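Local structure of increased sodium tolerance protein 1 (Saccharomyces cerevisiae, 3GGY) at residues A[76-80]-A[107-112]; A[8-12]-A[84-88]. The protein acts late in sorting cargo into multivesicular bodies by regulating recruitment of the ATPase VPS4 to the ESCRT-III complex, of whose subunits its N-terminal domain is a structural relative. All coordinates share one frame. Residue numbers count along the deposited sequence, not the author numbering.

Contact 1: A[76-80]-A[107-112]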
# COMPACT_ATOMS: atom_id res chain seq x y z
N TYR A 76 1.07 9.97 2.30
CA TYR A 76 1.50 10.74 1.13
C TYR A 76 0.37 11.64 0.65
O TYR A 76 0.60 12.77 0.23
CB TYR A 76 1.93 9.82 -0.02
CG TYR A 76 3.32 9.21 0.12
CD1 TYR A 76 4.38 9.96 0.62
CD2 TYR A 76 3.57 7.91 -0.31
CE1 TYR A 76 5.67 9.42 0.70
CE2 TYR A 76 4.85 7.36 -0.24
CZ TYR A 76 5.89 8.13 0.26
OH TYR A 76 7.16 7.59 0.31
N CYS A 77 -0.86 11.14 0.70
CA CYS A 77 -2.01 11.93 0.28
C CYS A 77 -2.20 13.13 1.19
O CYS A 77 -2.50 14.23 0.73
CB CYS A 77 -3.29 11.10 0.31
SG CYS A 77 -3.45 9.99 -1.10
N GLU A 78 -2.04 12.92 2.49
CA GLU A 78 -2.21 14.00 3.45
C GLU A 78 -1.13 15.06 3.24
O GLU A 78 -1.40 16.26 3.35
CB GLU A 78 -2.16 13.45 4.87
CG GLU A 78 -3.25 12.41 5.11
CD GLU A 78 -3.24 11.85 6.52
OE1 GLU A 78 -2.15 11.51 7.02
OE2 GLU A 78 -4.33 11.74 7.12
N LEU A 79 0.07 14.62 2.90
CA LEU A 79 1.19 15.53 2.66
C LEU A 79 0.86 16.44 1.48
O LEU A 79 0.95 17.66 1.58
CB LEU A 79 2.46 14.73 2.36
CG LEU A 79 3.74 15.51 2.04
CD1 LEU A 79 4.94 14.60 2.21
CD2 LEU A 79 3.68 16.06 0.62
N LEU A 80 0.46 15.83 0.36
CA LEU A 80 0.11 16.58 -0.83
C LEU A 80 -1.08 17.50 -0.60
O LEU A 80 -1.15 18.60 -1.15
CB LEU A 80 -0.21 15.63 -1.99
CG LEU A 80 0.96 14.78 -2.49
CD1 LEU A 80 0.48 13.83 -3.58
CD2 LEU A 80 2.06 15.69 -3.02
N GLU A 107 8.46 12.64 -4.02
CA GLU A 107 8.30 11.28 -3.53
C GLU A 107 6.83 10.89 -3.37
O GLU A 107 6.42 9.80 -3.77
CB GLU A 107 9.01 11.17 -2.19
CG GLU A 107 8.98 9.81 -1.55
CD GLU A 107 9.69 9.81 -0.22
OE1 GLU A 107 10.85 10.29 -0.16
OE2 GLU A 107 9.10 9.34 0.77
N ALA A 108 6.04 11.78 -2.79
CA ALA A 108 4.63 11.51 -2.56
C ALA A 108 3.81 11.30 -3.83
O ALA A 108 3.07 10.32 -3.94
CB ALA A 108 4.02 12.63 -1.72
N ILE A 109 3.93 12.21 -4.79
CA ILE A 109 3.16 12.10 -6.02
C ILE A 109 3.60 10.90 -6.86
O ILE A 109 2.76 10.20 -7.43
CB ILE A 109 3.27 13.39 -6.87
CG1 ILE A 109 2.27 13.34 -8.02
CG2 ILE A 109 4.69 13.56 -7.39
CD1 ILE A 109 0.81 13.34 -7.56
N ARG A 110 4.91 10.65 -6.92
CA ARG A 110 5.40 9.51 -7.69
C ARG A 110 4.91 8.19 -7.09
O ARG A 110 4.51 7.29 -7.82
CB ARG A 110 6.93 9.51 -7.73
CG ARG A 110 7.50 10.60 -8.61
CD ARG A 110 9.01 10.64 -8.53
NE ARG A 110 9.53 11.71 -9.37
CZ ARG A 110 9.74 11.61 -10.68
NH1 ARG A 110 9.50 10.47 -11.31
NH2 ARG A 110 10.16 12.66 -11.37
N SER A 111 4.93 8.09 -5.76
CA SER A 111 4.48 6.87 -5.11
C SER A 111 3.00 6.58 -5.34
O SER A 111 2.61 5.44 -5.55
CB SER A 111 4.77 6.93 -3.60
OG SER A 111 6.18 6.98 -3.36
N LEU A 112 2.18 7.62 -5.30
CA LEU A 112 0.75 7.45 -5.50
C LEU A 112 0.43 7.02 -6.93
O LEU A 112 -0.44 6.18 -7.15
CB LEU A 112 0.02 8.75 -5.15
CG LEU A 112 0.01 8.99 -3.64
CD1 LEU A 112 -0.41 10.43 -3.35
CD2 LEU A 112 -0.94 8.01 -2.97
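Helix segments 76-80 and 107-112 cross at 132°, with their axes 9.1 Å apart. Tyr76 makes the largest single contribution, with 110 Å² covered. Its CA lies 4.9 Å from the CA of Ala108, and its side chain packs as a knob into the hole formed by Glu107, Ala108, Ser111 and Leu112. The CA of Ala108 lies over one face of the ring, 4.0 Å from its centroid, in a CH-pi contact. The small alanine side chain lets the ring come this close to the backbone. Beyond the ring, Tyr76 OH donates a hydrogen bond to Glu107 OE2 at 2.7 Å, so the polar tip of the knob is satisfied. Cys77 adds a side contact, its SG 3.7 Å from Leu112 CD2. Leu79 only grazes Ala108, with CD2 4.2 Å from CB. One turn after Tyr76, Leu80 closes the apolar side. Its CD1 lies 3.5 Å from Leu112 CD1 and 4.0 Å from Ile109 CD1. This is buried packing between the long helix 50-82 and the short helix 105-115. Helix 8-46 covers Cys77, helix 125-135 packs on Ile109 and Leu112, and helix 153-159 touches Tyr76 and Ser111.

Contact 2: A[8-12]-A[84-88]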
# COMPACT_ATOMS: atom_id res chain seq x y z
N PHE A 8 -7.63 23.48 -11.55
CA PHE A 8 -6.76 22.35 -11.24
C PHE A 8 -6.67 22.14 -9.73
O PHE A 8 -6.86 21.02 -9.24
CB PHE A 8 -5.36 22.60 -11.80
CG PHE A 8 -4.36 21.57 -11.37
CD1 PHE A 8 -4.37 20.29 -11.93
CD2 PHE A 8 -3.43 21.86 -10.39
CE1 PHE A 8 -3.46 19.33 -11.52
CE2 PHE A 8 -2.51 20.90 -9.96
CZ PHE A 8 -2.54 19.64 -10.53
N THR A 9 -6.36 23.21 -9.01
CA THR A 9 -6.22 23.15 -7.56
C THR A 9 -7.44 22.59 -6.84
O THR A 9 -7.31 21.87 -5.85
CB THR A 9 -5.90 24.54 -6.98
OG1 THR A 9 -4.65 25.00 -7.52
CG2 THR A 9 -5.79 24.48 -5.46
N ILE A 10 -8.63 22.91 -7.35
CA ILE A 10 -9.86 22.43 -6.74
C ILE A 10 -10.08 20.95 -7.06
O ILE A 10 -10.46 20.17 -6.18
CB ILE A 10 -11.08 23.24 -7.22
CG1 ILE A 10 -10.93 24.70 -6.77
CG2 ILE A 10 -12.36 22.64 -6.68
CD1 ILE A 10 -12.04 25.61 -7.24
N LYS A 11 -9.82 20.57 -8.30
CA LYS A 11 -9.99 19.18 -8.70
C LYS A 11 -8.99 18.29 -7.95
O LYS A 11 -9.32 17.17 -7.58
CB LYS A 11 -9.78 19.02 -10.21
CG LYS A 11 -10.79 19.78 -11.06
CD LYS A 11 -10.77 19.31 -12.51
CE LYS A 11 -9.39 19.47 -13.14
NZ LYS A 11 -8.95 20.89 -13.15
N LEU A 12 -7.79 18.81 -7.73
CA LEU A 12 -6.76 18.06 -7.01
C LEU A 12 -7.15 17.89 -5.55
O LEU A 12 -7.02 16.80 -4.98
CB LEU A 12 -5.40 18.77 -7.12
CG LEU A 12 -4.22 18.11 -6.40
CD1 LEU A 12 -3.98 16.71 -6.93
CD2 LEU A 12 -2.97 18.97 -6.58
N VAL A 84 -1.14 21.57 -1.45
CA VAL A 84 -1.83 21.71 -2.72
C VAL A 84 -1.54 23.01 -3.48
O VAL A 84 -1.35 23.00 -4.69
CB VAL A 84 -3.36 21.58 -2.54
CG1 VAL A 84 -4.07 21.80 -3.87
CG2 VAL A 84 -3.69 20.21 -2.00
N GLN A 85 -1.50 24.13 -2.76
CA GLN A 85 -1.24 25.42 -3.39
C GLN A 85 0.15 25.51 -4.04
O GLN A 85 0.33 26.23 -5.01
CB GLN A 85 -1.41 26.56 -2.38
CG GLN A 85 -0.54 26.46 -1.13
CD GLN A 85 -0.82 25.22 -0.30
OE1 GLN A 85 -1.97 24.94 0.04
NE2 GLN A 85 0.23 24.49 0.04
N VAL A 86 1.11 24.76 -3.50
CA VAL A 86 2.46 24.77 -4.05
C VAL A 86 2.54 23.93 -5.33
O VAL A 86 3.22 24.30 -6.28
CB VAL A 86 3.47 24.21 -3.03
CG1 VAL A 86 4.88 24.39 -3.55
CG2 VAL A 86 3.31 24.90 -1.69
N ILE A 87 1.83 22.81 -5.34
CA ILE A 87 1.82 21.92 -6.50
C ILE A 87 1.25 22.66 -7.70
O ILE A 87 1.58 22.36 -8.85
CB ILE A 87 0.95 20.68 -6.22
CG1 ILE A 87 1.53 19.90 -5.04
CG2 ILE A 87 0.86 19.81 -7.47
CD1 ILE A 87 0.67 18.75 -4.58
N ASN A 88 0.41 23.64 -7.43
CA ASN A 88 -0.21 24.43 -8.48
C ASN A 88 0.83 25.20 -9.29
O ASN A 88 0.59 25.58 -10.43
CB ASN A 88 -1.23 25.40 -7.89
CG ASN A 88 -1.96 26.20 -8.94
OD1 ASN A 88 -2.55 25.63 -9.87
ND2 ASN A 88 -1.92 27.52 -8.81
O HOH W 1 -2.95 22.83 -7.42
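Apolar packing joins the first turn of helix 8-46 to the short helix 84-87. Leu12 points its CA-to-CB bond at the partner, and its CD2 lies 4.1 Å from Val84 CG1 and 4.0 Å from Ile87 CG2. It thus bridges two residues three positions apart, about one helical turn, on the same side of the helix. Thr9 adds its methyl group, with CG2 3.6 Å from Val84 CG1. Phe8 meets the other end of the segment with its ring edge. Its CE2 is 4.3 Å from Ile87 CG2.

The polar contacts gather around the Thr9 hydroxyl. One water is hydrogen-bonded to Thr9 OG1 at 2.8 Å and donates to Val84 O at 3.2 Å. It links a side chain of one segment to the backbone of the other. Within the turn 84-88, Val84 O also accepts a weak backbone hydrogen bond from Asn88 N at 3.3 Å, so it serves both its own turn and the water. Thr9 OG1 lies 3.2 Å from Asn88 OD1. Thr9 therefore faces the partner with an apolar methyl and a polar hydroxyl. Asn88 OD1 also comes near the Phe8 ring edge, 3.9 Å from Phe8 CD2.

The contact is plain structural packing at the N-terminal end of the helical domain. Helix 125-135 forms a third wall: Leu131, Met132 and Lys135 touch Phe8, and Lys135 NZ is hydrogen-bonded to Asn88 O.

How the contacts relate
From the N terminus, the chain starts contact 2 at 8-12 and runs along helix 8-46. It returns along helix 50-82, enters contact 1 at 76-80, and reaches 84-88 soon after. There contact 2 closes a loop of 71 residues, almost all helical. The chain then passes through helix 93-99 to 107-112, where contact 1 closes a loop of 26 residues. The two loops cross, since their segments alternate. The centres are about 13 Å apart, and the contacts touch where Leu80 CD2 lies 3.7 Å from Ile87 CD1. At the open end of the hairpin, contact 2 ties the start of helix 8-46 to helix 84-87; contact 1 fixes helix 105-115 to the end of helix 50-82.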